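Local coordinates for protein polyketide biosynthesis cytochrome P450 PksS (Bacillus subtilis, PDB 4YZR) that acts on dihydrobacillaene in the metabolism of the polyketide antibiotic bacillaene, as a heme-containing cytochrome P450 monooxygenase, at residues A277-L282 with N340-F345; T48-C53 with N325-P330. All blocks are in the same frame, centred on the assembly; numbering follows the deposited sequence.

Contact 1 of 2, residues A277-L282 with N340-F345; sequences AVEELL and NRHISF. With HEM (protoporphyrin IX containing Fe), chain C.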
loop_
_atom_site.group_PDB
_atom_site.type_symbol
_atom_site.label_atom_id
_atom_site.label_comp_id
_atom_site.label_asym_id
_atom_site.label_seq_id
_atom_site.Cartn_x
_atom_site.Cartn_y
_atom_site.Cartn_z
ATOM N N ALA A 277 -10.652 -13.389 6.112
ATOM C CA ALA A 277 -9.721 -13.800 5.090
ATOM C C ALA A 277 -8.867 -12.626 4.578
ATOM O O ALA A 277 -7.684 -12.737 4.392
ATOM C CB ALA A 277 -10.432 -14.465 3.924
ATOM N N VAL A 278 -9.580 -11.535 4.342
ATOM C CA VAL A 278 -8.829 -10.288 3.854
ATOM C C VAL A 278 -7.829 -9.884 4.900
ATOM O O VAL A 278 -6.702 -9.498 4.533
ATOM C CB VAL A 278 -9.814 -9.222 3.463
ATOM C CG1 VAL A 278 -9.074 -7.896 3.258
ATOM C CG2 VAL A 278 -10.575 -9.654 2.201
ATOM N N GLU A 279 -8.151 -9.921 6.173
ATOM C CA GLU A 279 -7.194 -9.541 7.172
ATOM C C GLU A 279 -6.021 -10.481 7.243
ATOM O O GLU A 279 -4.848 -10.084 7.404
ATOM C CB GLU A 279 -7.842 -9.456 8.559
ATOM C CG GLU A 279 -8.919 -8.431 8.652
ATOM C CD GLU A 279 -8.512 -7.110 8.231
ATOM O OE1 GLU A 279 -7.547 -6.526 8.849
ATOM O OE2 GLU A 279 -9.091 -6.534 7.323
ATOM N N GLU A 280 -6.275 -11.779 7.053
ATOM C CA GLU A 280 -5.183 -12.734 6.995
ATOM C C GLU A 280 -4.322 -12.566 5.784
ATOM O O GLU A 280 -3.097 -12.686 5.878
ATOM C CB GLU A 280 -5.699 -14.153 7.150
ATOM C CG GLU A 280 -4.632 -15.202 7.114
ATOM C CD GLU A 280 -3.742 -15.258 8.309
ATOM O OE1 GLU A 280 -3.728 -14.344 9.150
ATOM O OE2 GLU A 280 -3.013 -16.332 8.532
ATOM N N LEU A 281 -4.948 -12.255 4.655
ATOM C CA LEU A 281 -4.133 -11.974 3.460
ATOM C C LEU A 281 -3.315 -10.718 3.662
ATOM O O LEU A 281 -2.153 -10.683 3.224
ATOM C CB LEU A 281 -5.012 -11.944 2.221
ATOM C CG LEU A 281 -5.651 -13.311 1.881
ATOM C CD1 LEU A 281 -6.685 -13.150 0.811
ATOM C CD2 LEU A 281 -4.705 -14.345 1.454
ATOM N N LEU A 282 -3.832 -9.690 4.289
ATOM C CA LEU A 282 -3.017 -8.513 4.624
ATOM C C LEU A 282 -1.872 -8.889 5.491
ATOM O O LEU A 282 -0.727 -8.447 5.248
ATOM C CB LEU A 282 -3.874 -7.488 5.309
ATOM C CG LEU A 282 -4.781 -6.656 4.424
ATOM C CD1 LEU A 282 -5.987 -6.084 5.124
ATOM C CD2 LEU A 282 -3.965 -5.559 3.707
ATOM N N ASN A 340 -6.637 -10.553 14.909
ATOM C CA ASN A 340 -5.500 -10.555 13.885
ATOM C C ASN A 340 -5.046 -9.133 13.932
ATOM O O ASN A 340 -5.481 -8.277 13.164
ATOM C CB ASN A 340 -6.035 -10.860 12.541
ATOM C CG ASN A 340 -4.899 -10.902 11.495
ATOM O OD1 ASN A 340 -3.782 -10.405 11.716
ATOM N ND2 ASN A 340 -5.212 -11.496 10.367
ATOM N N ARG A 341 -4.106 -8.820 14.781
ATOM C CA ARG A 341 -3.607 -7.529 15.055
ATOM C C ARG A 341 -2.326 -7.227 14.213
ATOM O O ARG A 341 -1.425 -6.625 14.627
ATOM C CB ARG A 341 -3.374 -7.279 16.559
ATOM C CG ARG A 341 -4.672 -7.381 17.377
ATOM C CD ARG A 341 -4.589 -6.829 18.804
ATOM N NE ARG A 341 -4.645 -8.019 19.652
ATOM C CZ ARG A 341 -5.749 -8.615 20.101
ATOM N NH1 ARG A 341 -6.948 -8.068 19.974
ATOM N NH2 ARG A 341 -5.622 -9.706 20.799
ATOM N N HIS A 342 -2.431 -7.500 12.913
ATOM C CA HIS A 342 -1.363 -7.184 11.993
ATOM C C HIS A 342 -1.160 -5.678 11.905
ATOM O O HIS A 342 -2.082 -4.861 12.194
ATOM C CB HIS A 342 -1.705 -7.770 10.584
ATOM C CG HIS A 342 -2.830 -7.120 9.898
ATOM N ND1 HIS A 342 -2.773 -5.866 9.329
ATOM C CD2 HIS A 342 -4.090 -7.561 9.695
ATOM C CE1 HIS A 342 -3.914 -5.579 8.773
ATOM N NE2 HIS A 342 -4.768 -6.565 8.996
ATOM N N ILE A 343 -0.014 -5.277 11.447
ATOM C CA ILE A 343 0.348 -3.893 11.207
ATOM C C ILE A 343 0.572 -3.565 9.711
ATOM O O ILE A 343 1.336 -2.706 9.351
ATOM C CB ILE A 343 1.547 -3.439 12.035
ATOM C CG1 ILE A 343 2.811 -4.239 11.822
ATOM C CG2 ILE A 343 1.175 -3.435 13.531
ATOM C CD1 ILE A 343 4.084 -3.499 12.363
ATOM N N SER A 344 -0.164 -4.295 8.884
ATOM C CA SER A 344 -0.063 -4.050 7.434
ATOM C C SER A 344 -0.489 -2.682 6.977
ATOM O O SER A 344 -0.086 -2.230 5.910
ATOM C CB SER A 344 -0.776 -5.040 6.653
ATOM O OG SER A 344 -0.236 -6.379 6.989
ATOM N N PHE A 345 -1.333 -2.036 7.769
ATOM C CA PHE A 345 -1.825 -0.623 7.554
ATOM C C PHE A 345 -1.052 0.358 8.443
ATOM O O PHE A 345 -1.454 1.497 8.605
ATOM C CB PHE A 345 -3.293 -0.530 7.750
ATOM C CG PHE A 345 -4.131 -1.228 6.735
ATOM C CD1 PHE A 345 -4.032 -0.930 5.383
ATOM C CD2 PHE A 345 -5.158 -2.135 7.088
ATOM C CE1 PHE A 345 -4.807 -1.485 4.424
ATOM C CE2 PHE A 345 -5.978 -2.695 6.161
ATOM C CZ PHE A 345 -5.830 -2.369 4.836
HETATM C CHA HEM C . -0.740 5.199 5.077
HETATM C CHB HEM C . -0.673 0.529 3.838
HETATM C CHC HEM C . -4.151 1.370 0.545
HETATM C CHD HEM C . -4.069 6.025 1.703
HETATM C C1A HEM C . -0.398 3.869 5.018
HETATM C C2A HEM C . 0.562 3.142 5.862
HETATM C C3A HEM C . 0.609 1.895 5.467
HETATM C C4A HEM C . -0.397 1.731 4.414
HETATM C CMA HEM C . 1.517 0.832 5.942
HETATM C CAA HEM C . 1.467 3.809 6.905
HETATM C CBA HEM C . 2.744 4.247 6.349
HETATM C CGA HEM C . 3.802 4.904 7.336
HETATM O O1A HEM C . 4.939 5.092 6.780
HETATM O O2A HEM C . 3.403 5.062 8.429
HETATM C C1B HEM C . -1.609 0.352 2.821
HETATM C C2B HEM C . -1.974 -0.887 2.218
HETATM C C3B HEM C . -2.941 -0.699 1.288
HETATM C C4B HEM C . -3.200 0.742 1.315
HETATM C CMB HEM C . -1.347 -2.144 2.613
HETATM C CAB HEM C . -3.638 -1.609 0.397
HETATM C CBB HEM C . -3.696 -2.872 0.636
HETATM C C1C HEM C . -4.499 2.694 0.558
HETATM C C2C HEM C . -5.457 3.364 -0.231
HETATM C C3C HEM C . -5.443 4.721 0.097
HETATM C C4C HEM C . -4.417 4.863 1.080
HETATM C CMC HEM C . -6.405 2.607 -1.123
HETATM C CAC HEM C . -6.256 5.801 -0.436
HETATM C CBC HEM C . -6.762 5.801 -1.616
HETATM C C1D HEM C . -3.155 6.244 2.706
HETATM C C2D HEM C . -2.822 7.538 3.251
HETATM C C3D HEM C . -1.895 7.288 4.222
HETATM C C4D HEM C . -1.663 5.831 4.278
HETATM C CMD HEM C . -3.449 8.867 2.891
HETATM C CAD HEM C . -1.235 8.282 5.143
HETATM C CBD HEM C . -1.996 8.483 6.416
HETATM C CGD HEM C . -1.437 9.581 7.373
HETATM O O1D HEM C . -0.269 9.929 7.170
HETATM O O2D HEM C . -2.208 9.951 8.280
HETATM N NA HEM C . -1.004 2.940 4.234
HETATM N NB HEM C . -2.421 1.317 2.271
HETATM N NC HEM C . -3.895 3.620 1.363
HETATM N ND HEM C . -2.444 5.228 3.301
HETATM FE FE HEM C . -2.489 3.282 2.843
HETATM O O HOH W 1 -7.399 -6.999 11.505
#

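Contact 2 of 2, residues T48-C53 with N325-P330; sequences TRYDDC and NFFENP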
loop_
_atom_site.group_PDB
_atom_site.type_symbol
_atom_site.label_atom_id
_atom_site.label_comp_id
_atom_site.label_asym_id
_atom_site.label_seq_id
_atom_site.Cartn_x
_atom_site.Cartn_y
_atom_site.Cartn_z
ATOM N N THR A 48 12.612 -5.607 13.416
ATOM C CA THR A 48 11.861 -6.726 12.916
ATOM C C THR A 48 10.884 -7.401 13.781
ATOM O O THR A 48 10.062 -8.175 13.319
ATOM C CB THR A 48 12.779 -7.752 12.266
ATOM O OG1 THR A 48 13.932 -7.887 13.135
ATOM C CG2 THR A 48 13.265 -7.234 10.935
ATOM N N ARG A 49 10.996 -7.200 15.129
ATOM C CA ARG A 49 9.983 -7.747 16.014
ATOM C C ARG A 49 8.733 -6.894 16.176
ATOM O O ARG A 49 8.830 -5.687 16.093
ATOM C CB ARG A 49 10.546 -7.888 17.428
ATOM C CG ARG A 49 11.579 -9.032 17.577
ATOM C CD ARG A 49 12.332 -8.850 18.935
ATOM N NE ARG A 49 11.400 -8.877 20.079
ATOM C CZ ARG A 49 11.124 -9.939 20.814
ATOM N NH1 ARG A 49 10.230 -9.852 21.793
ATOM N NH2 ARG A 49 11.661 -11.141 20.558
ATOM N N TYR A 50 7.607 -7.520 16.461
ATOM C CA TYR A 50 6.355 -6.786 16.598
ATOM C C TYR A 50 6.427 -5.809 17.771
ATOM O O TYR A 50 6.021 -4.664 17.691
ATOM C CB TYR A 50 5.209 -7.760 16.786
ATOM C CG TYR A 50 3.838 -7.176 16.802
ATOM C CD1 TYR A 50 3.261 -6.599 17.923
ATOM C CD2 TYR A 50 3.020 -7.275 15.662
ATOM C CE1 TYR A 50 1.974 -6.154 17.946
ATOM C CE2 TYR A 50 1.701 -6.826 15.683
ATOM C CZ TYR A 50 1.181 -6.278 16.836
ATOM O OH TYR A 50 -0.144 -5.882 16.896
ATOM N N ASP A 51 6.926 -6.250 18.935
ATOM C CA ASP A 51 6.943 -5.360 20.064
ATOM C C ASP A 51 7.832 -4.198 19.834
ATOM O O ASP A 51 7.453 -3.038 20.169
ATOM C CB ASP A 51 7.378 -6.122 21.385
ATOM C CG ASP A 51 8.715 -6.753 21.359
ATOM O OD1 ASP A 51 9.380 -6.988 20.344
ATOM O OD2 ASP A 51 9.277 -7.128 22.459
ATOM N N ASP A 52 8.974 -4.404 19.211
ATOM C CA ASP A 52 9.857 -3.264 18.950
ATOM C C ASP A 52 9.333 -2.324 17.843
ATOM O O ASP A 52 9.437 -1.098 17.915
ATOM C CB ASP A 52 11.261 -3.691 18.550
ATOM C CG ASP A 52 11.961 -4.532 19.637
ATOM O OD1 ASP A 52 11.775 -4.176 20.835
ATOM O OD2 ASP A 52 12.682 -5.484 19.345
ATOM N N CYS A 53 8.661 -2.923 16.841
ATOM C CA CYS A 53 8.021 -2.081 15.830
ATOM C C CYS A 53 7.000 -1.196 16.467
ATOM O O CYS A 53 6.865 -0.007 16.167
ATOM C CB CYS A 53 7.412 -2.934 14.770
ATOM S SG CYS A 53 8.571 -3.609 13.547
ATOM N N ASN A 325 5.380 -14.187 19.185
ATOM C CA ASN A 325 4.898 -13.589 20.426
ATOM C C ASN A 325 3.524 -12.985 20.319
ATOM O O ASN A 325 2.809 -12.740 21.293
ATOM C CB ASN A 325 5.831 -12.579 20.872
ATOM C CG ASN A 325 7.157 -13.141 21.213
ATOM O OD1 ASN A 325 7.258 -13.809 22.271
ATOM N ND2 ASN A 325 8.153 -12.989 20.387
ATOM N N PHE A 326 3.097 -12.700 19.040
ATOM C CA PHE A 326 1.836 -12.085 18.813
ATOM C C PHE A 326 0.859 -12.821 17.943
ATOM O O PHE A 326 -0.344 -12.462 17.907
ATOM C CB PHE A 326 2.064 -10.629 18.252
ATOM C CG PHE A 326 2.617 -9.712 19.289
ATOM C CD1 PHE A 326 3.972 -9.658 19.543
ATOM C CD2 PHE A 326 1.773 -8.965 20.131
ATOM C CE1 PHE A 326 4.489 -8.834 20.501
ATOM C CE2 PHE A 326 2.302 -8.152 21.100
ATOM C CZ PHE A 326 3.645 -8.100 21.290
ATOM N N PHE A 327 1.309 -13.842 17.224
ATOM C CA PHE A 327 0.515 -14.617 16.348
ATOM C C PHE A 327 0.844 -16.105 16.556
ATOM O O PHE A 327 1.975 -16.513 16.450
ATOM C CB PHE A 327 0.743 -14.257 14.853
ATOM C CG PHE A 327 0.524 -12.799 14.512
ATOM C CD1 PHE A 327 -0.724 -12.362 14.225
ATOM C CD2 PHE A 327 1.523 -11.860 14.665
ATOM C CE1 PHE A 327 -0.970 -11.032 13.924
ATOM C CE2 PHE A 327 1.311 -10.509 14.409
ATOM C CZ PHE A 327 0.055 -10.146 14.075
ATOM N N GLU A 328 -0.228 -16.878 16.628
ATOM C CA GLU A 328 -0.047 -18.326 16.724
ATOM C C GLU A 328 0.212 -18.938 15.381
ATOM O O GLU A 328 -0.449 -18.586 14.416
ATOM C CB GLU A 328 -1.309 -18.927 17.319
ATOM C CG GLU A 328 -1.364 -20.451 17.446
ATOM C CD GLU A 328 -2.778 -20.907 17.786
ATOM O OE1 GLU A 328 -3.466 -20.148 18.502
ATOM O OE2 GLU A 328 -3.205 -21.999 17.339
ATOM N N ASN A 329 1.202 -19.862 15.315
ATOM C CA ASN A 329 1.572 -20.542 14.082
ATOM C C ASN A 329 1.670 -19.508 12.942
ATOM O O ASN A 329 0.937 -19.593 11.967
ATOM C CB ASN A 329 0.507 -21.574 13.690
ATOM C CG ASN A 329 0.313 -22.651 14.745
ATOM O OD1 ASN A 329 -0.801 -22.953 15.122
ATOM N ND2 ASN A 329 1.376 -23.218 15.168
ATOM N N PRO A 330 2.585 -18.573 13.124
ATOM C CA PRO A 330 2.578 -17.361 12.236
ATOM C C PRO A 330 2.895 -17.620 10.796
ATOM O O PRO A 330 2.538 -16.850 9.914
ATOM C CB PRO A 330 3.622 -16.465 12.874
ATOM C CG PRO A 330 4.506 -17.447 13.638
ATOM C CD PRO A 330 3.541 -18.410 14.216
#

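Contact 1 of 2, residues A277-L282 with N340-F345
Two hydrogen bonds join His342 and Ser344 to the helix. His342 NE2 donates to Glu279 OE1 at 2.8 Å with an N-H...O angle of 159°; the oxygen lies close to the imidazole plane, while the donor stands above the carboxylate plane. His342 CG lies between its backbone N and carbonyl carbon (chi1 69°). At the other ring nitrogen, ND1 accepts the backbone N of Ser344 (3.1 Å); these two in-plane partners fix the ring's rotation about CB-CG, consistent with a neutral imidazole protonated on NE2. Ser344 OG donates to Leu282 O at 2.7 Å from above the carbonyl plane. A water lies 2.7 Å from Glu279 OE1 and also close to Asn340 O.

The helix carries the P450 ExxR motif, Glu280 to Arg283: Glu280 OE1 forms salt bridges with Arg283 and with Arg337, while Glu279 OE2 pairs with Arg359.

Apolar contacts continue toward the heme. Leu282 CB sits over one face of the His342 ring as a CH-pi contact, 4.1 Å from the centroid and 23° off the normal. Leu282 CD1 touches Phe345 CE2 at 3.5 Å. Phe345 opens the cysteine-ligand loop, and its CE1 lies 3.6 Å from HEM C2B.

Contact 2 of 2, residues T48-C53 with N325-P330
The first turn of helix 50-58, helix B of the P450 fold, meets the loop that leads from helix 317-320 toward the meander and the cysteine-ligand loop; the contact is an aromatic cluster of Tyr50, Phe326 and Phe327. Tyr50 and Phe326 form an offset stack: the centroids are 4.2 Å apart and the planes 26° from parallel. The offset follows from the atoms: Tyr50 CD1 stands over the centre of the Phe326 ring, 3.5 Å from its CG, while Phe326 CB lies over the centre of the Tyr50 ring as a CH-pi contact. Tyr50 CB points toward the loop, and CG lies anti to the backbone N (chi1 -174°). Phe327 approaches differently. Its CE2 is 3.9 Å from Tyr50 CD2, with that tyrosine carbon at the edge of the Phe327 ring and the planes 76° apart.

Beside the aromatics, Arg49, the N-cap residue, grips Asp51 side-on: NE reaches OD1 at 2.8 Å and NH1 reaches OD2 at 3.0 Å, the second bond close to straight. This bidentate salt bridge holds the guanidinium near Asn325, whose ND2 is 4.0 Å from Arg49 NH2. Asp51 CB packs at 4.1 Å on Phe326 CE1.

Asp323 OD2 accepts a hydrogen bond from the Tyr50 backbone N, and its OD1 accepts one from Asn325 N, linking the helix start to the loop. Strand 42-47 leads into helix 50-58 and touches it through Ile47, and helix 17-27 packs on Thr48 and Arg49.

Overall arrangement
Contacts 1 and 2 lie with their centres 13 Å apart and share one long loop, since 325-330 and 340-345 both fall between helices 317-320 and 355-372. They touch directly: Tyr50 OH is 2.7 Å from Arg341 O, a probable hydrogen bond, and Phe327 CE1 packs 3.6 Å from Asn340 OD1. Arg337 joins them as well, because it pairs with Glu280 and also bonds the carbonyls of Glu328 and Asn329. Their relation to the heme differs. In contact 1 Phe345 is about 4 Å, side chain to side chain, from Cys352, the probable axial ligand of the heme iron, whereas in contact 2 the side chain of Tyr50 is about 12 Å from the heme.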